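Local structure of HTH-type transcriptional regulator PrpR (Mycobacterium tuberculosis, 6D2S) at residues D236-F241 with D268-H273; P213-H218 with V228-Q233. The protein regulates expression of the enzymes that break down short-chain fatty acids, through the glyoxylate and methylcitrate cycles, and is needed to assimilate cholesterol-derived propionate. All blocks are in the same frame, centred on the assembly; numbering follows the deposited sequence.

Contact 1. Residues D236-F241 with D268-H273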
loop_
_atom_site.group_PDB
_atom_site.type_symbol
_atom_site.label_atom_id
_atom_site.label_comp_id
_atom_site.label_asym_id
_atom_site.label_seq_id
_atom_site.Cartn_x
_atom_site.Cartn_y
_atom_site.Cartn_z
ATOM N N ASP A 236 18.407 -15.300 -8.884
ATOM C CA ASP A 236 19.764 -14.965 -8.465
ATOM C C ASP A 236 20.465 -16.118 -7.756
ATOM O O ASP A 236 21.639 -15.989 -7.399
ATOM C CB ASP A 236 19.751 -13.725 -7.558
ATOM C CG ASP A 236 18.874 -13.901 -6.327
ATOM O OD1 ASP A 236 18.205 -14.950 -6.197
ATOM O OD2 ASP A 236 18.855 -12.980 -5.479
ATOM N N GLY A 237 19.786 -17.240 -7.553
ATOM C CA GLY A 237 20.362 -18.344 -6.819
ATOM C C GLY A 237 20.196 -18.261 -5.317
ATOM O O GLY A 237 20.648 -19.168 -4.610
ATOM N N ARG A 238 19.564 -17.212 -4.800
ATOM C CA ARG A 238 19.318 -17.119 -3.371
ATOM C C ARG A 238 17.899 -17.569 -3.056
ATOM O O ARG A 238 17.005 -17.499 -3.902
ATOM C CB ARG A 238 19.561 -15.694 -2.869
ATOM C CG ARG A 238 21.000 -15.240 -3.114
ATOM C CD ARG A 238 21.310 -13.948 -2.415
ATOM N NE ARG A 238 21.116 -14.049 -0.973
ATOM C CZ ARG A 238 22.062 -14.402 -0.109
ATOM N NH1 ARG A 238 23.283 -14.697 -0.542
ATOM N NH2 ARG A 238 21.788 -14.455 1.188
ATOM N N SER A 239 17.711 -18.050 -1.830
ATOM C CA SER A 239 16.406 -18.496 -1.373
ATOM C C SER A 239 15.649 -17.337 -0.746
ATOM O O SER A 239 16.231 -16.514 -0.036
ATOM C CB SER A 239 16.537 -19.631 -0.360
ATOM O OG SER A 239 17.203 -20.746 -0.946
ATOM N N TYR A 240 14.346 -17.297 -1.007
ATOM C CA TYR A 240 13.465 -16.274 -0.469
ATOM C C TYR A 240 12.393 -16.937 0.376
ATOM O O TYR A 240 11.902 -18.019 0.038
ATOM C CB TYR A 240 12.836 -15.442 -1.588
ATOM C CG TYR A 240 13.841 -14.512 -2.228
ATOM C CD1 TYR A 240 13.820 -13.140 -1.979
ATOM C CD2 TYR A 240 14.841 -15.016 -3.046
ATOM C CE1 TYR A 240 14.769 -12.301 -2.557
ATOM C CE2 TYR A 240 15.782 -14.190 -3.626
ATOM C CZ TYR A 240 15.746 -12.840 -3.381
ATOM O OH TYR A 240 16.703 -12.039 -3.974
ATOM N N PHE A 241 12.064 -16.294 1.492
ATOM C CA PHE A 241 10.964 -16.720 2.337
ATOM C C PHE A 241 9.725 -15.928 1.938
ATOM O O PHE A 241 9.759 -14.693 1.896
ATOM C CB PHE A 241 11.301 -16.510 3.815
ATOM C CG PHE A 241 10.341 -17.185 4.748
ATOM C CD1 PHE A 241 10.697 -18.346 5.408
ATOM C CD2 PHE A 241 9.067 -16.679 4.940
ATOM C CE1 PHE A 241 9.813 -18.982 6.255
ATOM C CE2 PHE A 241 8.177 -17.318 5.785
ATOM C CZ PHE A 241 8.549 -18.457 6.447
ATOM N N ASP A 268 14.790 -12.094 1.329
ATOM C CA ASP A 268 15.935 -12.995 1.328
ATOM C C ASP A 268 15.881 -13.880 2.559
ATOM O O ASP A 268 15.572 -13.428 3.665
ATOM C CB ASP A 268 17.249 -12.216 1.316
ATOM C CG ASP A 268 18.436 -13.077 0.888
ATOM O OD1 ASP A 268 18.839 -12.996 -0.293
ATOM O OD2 ASP A 268 18.961 -13.836 1.731
ATOM N N LEU A 269 16.193 -15.158 2.371
ATOM C CA LEU A 269 16.199 -16.045 3.518
ATOM C C LEU A 269 17.059 -15.489 4.645
ATOM O O LEU A 269 16.771 -15.732 5.819
ATOM C CB LEU A 269 16.671 -17.438 3.088
ATOM C CG LEU A 269 16.303 -18.572 4.027
ATOM C CD1 LEU A 269 14.813 -18.616 4.280
ATOM C CD2 LEU A 269 16.821 -19.900 3.463
ATOM N N ALA A 270 18.096 -14.704 4.319
ATOM C CA ALA A 270 18.978 -14.130 5.331
ATOM C C ALA A 270 18.328 -13.031 6.171
ATOM O O ALA A 270 18.915 -12.623 7.179
ATOM C CB ALA A 270 20.242 -13.576 4.670
ATOM N N HIS A 271 17.154 -12.528 5.785
ATOM C CA HIS A 271 16.406 -11.604 6.624
ATOM C C HIS A 271 15.268 -12.274 7.378
ATOM O O HIS A 271 14.662 -11.633 8.247
ATOM C CB HIS A 271 15.812 -10.460 5.786
ATOM C CG HIS A 271 16.842 -9.573 5.163
ATOM N ND1 HIS A 271 17.593 -8.680 5.896
ATOM C CD2 HIS A 271 17.241 -9.435 3.877
ATOM C CE1 HIS A 271 18.414 -8.033 5.089
ATOM N NE2 HIS A 271 18.222 -8.473 3.858
ATOM N N ALA A 272 14.967 -13.537 7.072
ATOM C CA ALA A 272 13.719 -14.131 7.541
ATOM C C ALA A 272 13.686 -14.366 9.046
ATOM O O ALA A 272 12.612 -14.662 9.581
ATOM C CB ALA A 272 13.455 -15.453 6.810
ATOM N N HIS A 273 14.811 -14.254 9.754
ATOM C CA HIS A 273 14.730 -14.519 11.183
ATOM C C HIS A 273 13.927 -13.445 11.913
ATOM O O HIS A 273 13.425 -13.708 13.008
ATOM C CB HIS A 273 16.125 -14.667 11.799
ATOM C CG HIS A 273 16.955 -13.425 11.752
ATOM N ND1 HIS A 273 17.532 -12.959 10.590
ATOM C CD2 HIS A 273 17.335 -12.568 12.731
ATOM C CE1 HIS A 273 18.212 -11.854 10.851
ATOM N NE2 HIS A 273 18.109 -11.596 12.143
HETATM O O HOH W 1 19.249 -16.803 0.663
HETATM O O HOH W 2 18.295 -10.739 -1.972
#
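The guanidinium of Arg238 meets the carboxylate of Asp268 edge to edge, the two planes only 26° apart, a worked case of a side-on salt bridge. Arg238 NE donates to the syn lone pair of Asp268 OD1 at 2.6 Å, and Arg238 NH2 to Asp268 OD2 at 2.9 Å. CB of Ala270 also lies at the guanidinium edge. The ring of Tyr240 has CA of Asp268 over one face and Asp236 OD1 at its edge; Leu269 CD1 sits at the edge of the Phe241 ring.

Two bonds on separate atoms fix the rotation of both charged groups, and a third, from within its own segment, also holds Asp268: its OD2 accepts from Ala270 N through the anti lone pair, an Asx turn. Asp236 makes the corresponding turn, its OD1 accepting from Arg238 N from above the carboxylate plane, and its OD2 takes a hydrogen bond from Tyr240 OH. A water bridges Tyr240 OH and Asp268 OD1. Tyr240 and Asp268 form an antiparallel non-hydrogen-bonded pair with diverging side chains, and beside it Leu269 N donates to Ser239 O at 2.8 Å. Phe241 CB packs on Ala272 CB at 3.8 Å.

The contact lies where strand 261-268 passes into a 3-10 turn beside the start of strand 239-247; on the other flank of the latter runs strand 228-233, whose Val231 touches Ser239 and Phe241.

Contact 2. Residues P213-H218 with V228-Q233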
loop_
_atom_site.group_PDB
_atom_site.type_symbol
_atom_site.label_atom_id
_atom_site.label_comp_id
_atom_site.label_asym_id
_atom_site.label_seq_id
_atom_site.Cartn_x
_atom_site.Cartn_y
_atom_site.Cartn_z
ATOM N N PRO A 213 9.009 -18.221 -9.187
ATOM C CA PRO A 213 8.078 -19.251 -8.681
ATOM C C PRO A 213 6.764 -18.633 -8.211
ATOM O O PRO A 213 6.519 -18.394 -7.031
ATOM C CB PRO A 213 8.869 -19.877 -7.532
ATOM C CG PRO A 213 9.675 -18.732 -6.997
ATOM C CD PRO A 213 10.018 -17.848 -8.179
ATOM N N LEU A 214 5.880 -18.362 -9.172
ATOM C CA LEU A 214 4.661 -17.626 -8.858
ATOM C C LEU A 214 3.765 -18.366 -7.876
ATOM O O LEU A 214 2.943 -17.730 -7.207
ATOM C CB LEU A 214 3.887 -17.317 -10.135
ATOM C CG LEU A 214 2.809 -16.261 -9.907
ATOM C CD1 LEU A 214 1.507 -16.871 -9.403
ATOM C CD2 LEU A 214 3.322 -15.213 -8.930
ATOM N N TRP A 215 3.899 -19.688 -7.768
ATOM C CA TRP A 215 3.132 -20.419 -6.770
ATOM C C TRP A 215 3.360 -19.873 -5.367
ATOM O O TRP A 215 2.556 -20.143 -4.469
ATOM C CB TRP A 215 3.479 -21.912 -6.831
ATOM C CG TRP A 215 4.953 -22.190 -6.903
ATOM C CD1 TRP A 215 5.842 -22.184 -5.867
ATOM C CD2 TRP A 215 5.707 -22.530 -8.076
ATOM N NE1 TRP A 215 7.103 -22.494 -6.324
ATOM C CE2 TRP A 215 7.045 -22.711 -7.675
ATOM C CE3 TRP A 215 5.379 -22.699 -9.427
ATOM C CZ2 TRP A 215 8.056 -23.047 -8.576
ATOM C CZ3 TRP A 215 6.384 -23.036 -10.321
ATOM C CH2 TRP A 215 7.705 -23.206 -9.892
ATOM N N VAL A 216 4.427 -19.099 -5.157
ATOM C CA VAL A 216 4.671 -18.541 -3.836
ATOM C C VAL A 216 3.511 -17.663 -3.380
ATOM O O VAL A 216 3.325 -17.464 -2.173
ATOM C CB VAL A 216 6.001 -17.762 -3.820
ATOM C CG1 VAL A 216 7.164 -18.704 -4.137
ATOM C CG2 VAL A 216 5.955 -16.611 -4.816
ATOM N N VAL A 217 2.712 -17.135 -4.313
ATOM C CA VAL A 217 1.538 -16.342 -3.983
ATOM C C VAL A 217 0.255 -16.999 -4.475
ATOM O O VAL A 217 -0.748 -17.022 -3.755
ATOM C CB VAL A 217 1.658 -14.905 -4.535
ATOM C CG1 VAL A 217 0.359 -14.148 -4.335
ATOM C CG2 VAL A 217 2.811 -14.183 -3.856
ATOM N N HIS A 218 0.268 -17.554 -5.688
ATOM C CA HIS A 218 -0.930 -18.204 -6.202
ATOM C C HIS A 218 -1.377 -19.353 -5.305
ATOM O O HIS A 218 -2.578 -19.639 -5.221
ATOM C CB HIS A 218 -0.696 -18.697 -7.629
ATOM C CG HIS A 218 -1.958 -19.019 -8.365
ATOM N ND1 HIS A 218 -2.541 -20.267 -8.334
ATOM C CD2 HIS A 218 -2.758 -18.249 -9.142
ATOM C CE1 HIS A 218 -3.642 -20.255 -9.064
ATOM N NE2 HIS A 218 -3.795 -19.043 -9.566
ATOM N N VAL A 228 -0.109 -18.673 3.755
ATOM C CA VAL A 228 0.673 -19.752 3.167
ATOM C C VAL A 228 2.119 -19.287 3.139
ATOM O O VAL A 228 2.402 -18.167 2.697
ATOM C CB VAL A 228 0.171 -20.118 1.757
ATOM C CG1 VAL A 228 1.077 -21.168 1.118
ATOM C CG2 VAL A 228 -1.255 -20.636 1.833
ATOM N N ARG A 229 3.024 -20.120 3.649
ATOM C CA ARG A 229 4.433 -19.765 3.771
ATOM C C ARG A 229 5.284 -20.794 3.047
ATOM O O ARG A 229 5.027 -21.996 3.142
ATOM C CB ARG A 229 4.880 -19.712 5.236
ATOM C CG ARG A 229 4.155 -18.712 6.105
ATOM C CD ARG A 229 4.473 -18.972 7.564
ATOM N NE ARG A 229 3.633 -20.030 8.127
ATOM C CZ ARG A 229 3.895 -20.677 9.258
ATOM N NH1 ARG A 229 4.996 -20.402 9.946
ATOM N NH2 ARG A 229 3.065 -21.617 9.690
ATOM N N GLN A 230 6.310 -20.330 2.344
ATOM C CA GLN A 230 7.207 -21.293 1.727
ATOM C C GLN A 230 8.537 -20.638 1.413
ATOM O O GLN A 230 8.679 -19.412 1.441
ATOM C CB GLN A 230 6.603 -21.902 0.463
ATOM C CG GLN A 230 6.117 -20.901 -0.548
ATOM C CD GLN A 230 5.228 -21.563 -1.580
ATOM O OE1 GLN A 230 4.021 -21.295 -1.658
ATOM N NE2 GLN A 230 5.818 -22.447 -2.370
ATOM N N VAL A 231 9.515 -21.484 1.125
ATOM C CA VAL A 231 10.855 -21.045 0.760
ATOM C C VAL A 231 11.098 -21.469 -0.678
ATOM O O VAL A 231 10.930 -22.644 -1.027
ATOM C CB VAL A 231 11.921 -21.621 1.712
ATOM C CG1 VAL A 231 13.309 -21.142 1.307
ATOM C CG2 VAL A 231 11.616 -21.209 3.147
ATOM N N ALA A 232 11.476 -20.509 -1.513
ATOM C CA ALA A 232 11.682 -20.731 -2.932
ATOM C C ALA A 232 12.921 -19.977 -3.384
ATOM O O ALA A 232 13.204 -18.871 -2.909
ATOM C CB ALA A 232 10.469 -20.279 -3.756
ATOM N N GLN A 233 13.653 -20.586 -4.302
ATOM C CA GLN A 233 14.815 -19.945 -4.890
ATOM C C GLN A 233 14.376 -19.014 -6.012
ATOM O O GLN A 233 13.454 -19.326 -6.772
ATOM C CB GLN A 233 15.776 -21.011 -5.415
ATOM C CG GLN A 233 17.236 -20.604 -5.403
ATOM C CD GLN A 233 18.145 -21.736 -5.821
ATOM O OE1 GLN A 233 18.621 -21.776 -6.956
ATOM N NE2 GLN A 233 18.388 -22.673 -4.908
#
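Gln230 reaches from its strand to Trp215 and Val216 of residues 213-218, an example of one long side chain reaching from one element to the next. From CB the chain turns to a CG lying between the backbone N and the carbonyl carbon (chi1 53°), and beyond CG it runs extended. Gln230 CD comes within 3.8 Å of Val216 CA. The terminal amide then settles with one of its two ends near Trp215 O and the other at the edge of the indole by CD1. The amide is probably turned over as modelled, so its oxygen and nitrogen cannot be told apart here. The ring and amide planes are 32° apart, while the side chains as a whole cross at about a right angle.

Two residues farther along the strand, Ala232 CB is met by Pro213 CG at 3.7 Å and by Val216 CG1 at the same distance. Pro213 in turn lays its CB over one face of the Trp215 ring, toward the rim. Val216 also touches Trp242 on the adjoining strand 239-247.

The result is a turn and short helix packed by Pro213 and Val216 on Ala232, with Gln230 alongside, against one face of the outermost strand of an antiparallel sheet, within the ScfR C-terminal region, which belongs to the GAF clan.

The two contacts illustrate how neighbouring strands of one sheet can each be tied to a different part of the chain. Their centres lie 12 Å apart, on the same side of the chain's centre, and both belong to the C-terminal, GAF-clan part of the regulator. They come in series: contact 2 closes at Gln233 before contact 1 opens at Asp236, and the short connection makes strands 228-233 and 239-247 a beta hairpin, with a probable hydrogen bond from Tyr240 N to Ala232 O at 2.7 Å. Contact 2 joins this hairpin to residues 213-218, whereas contact 1 joins it to the turn after strand 261-268, so three successive strands of the sheet are involved.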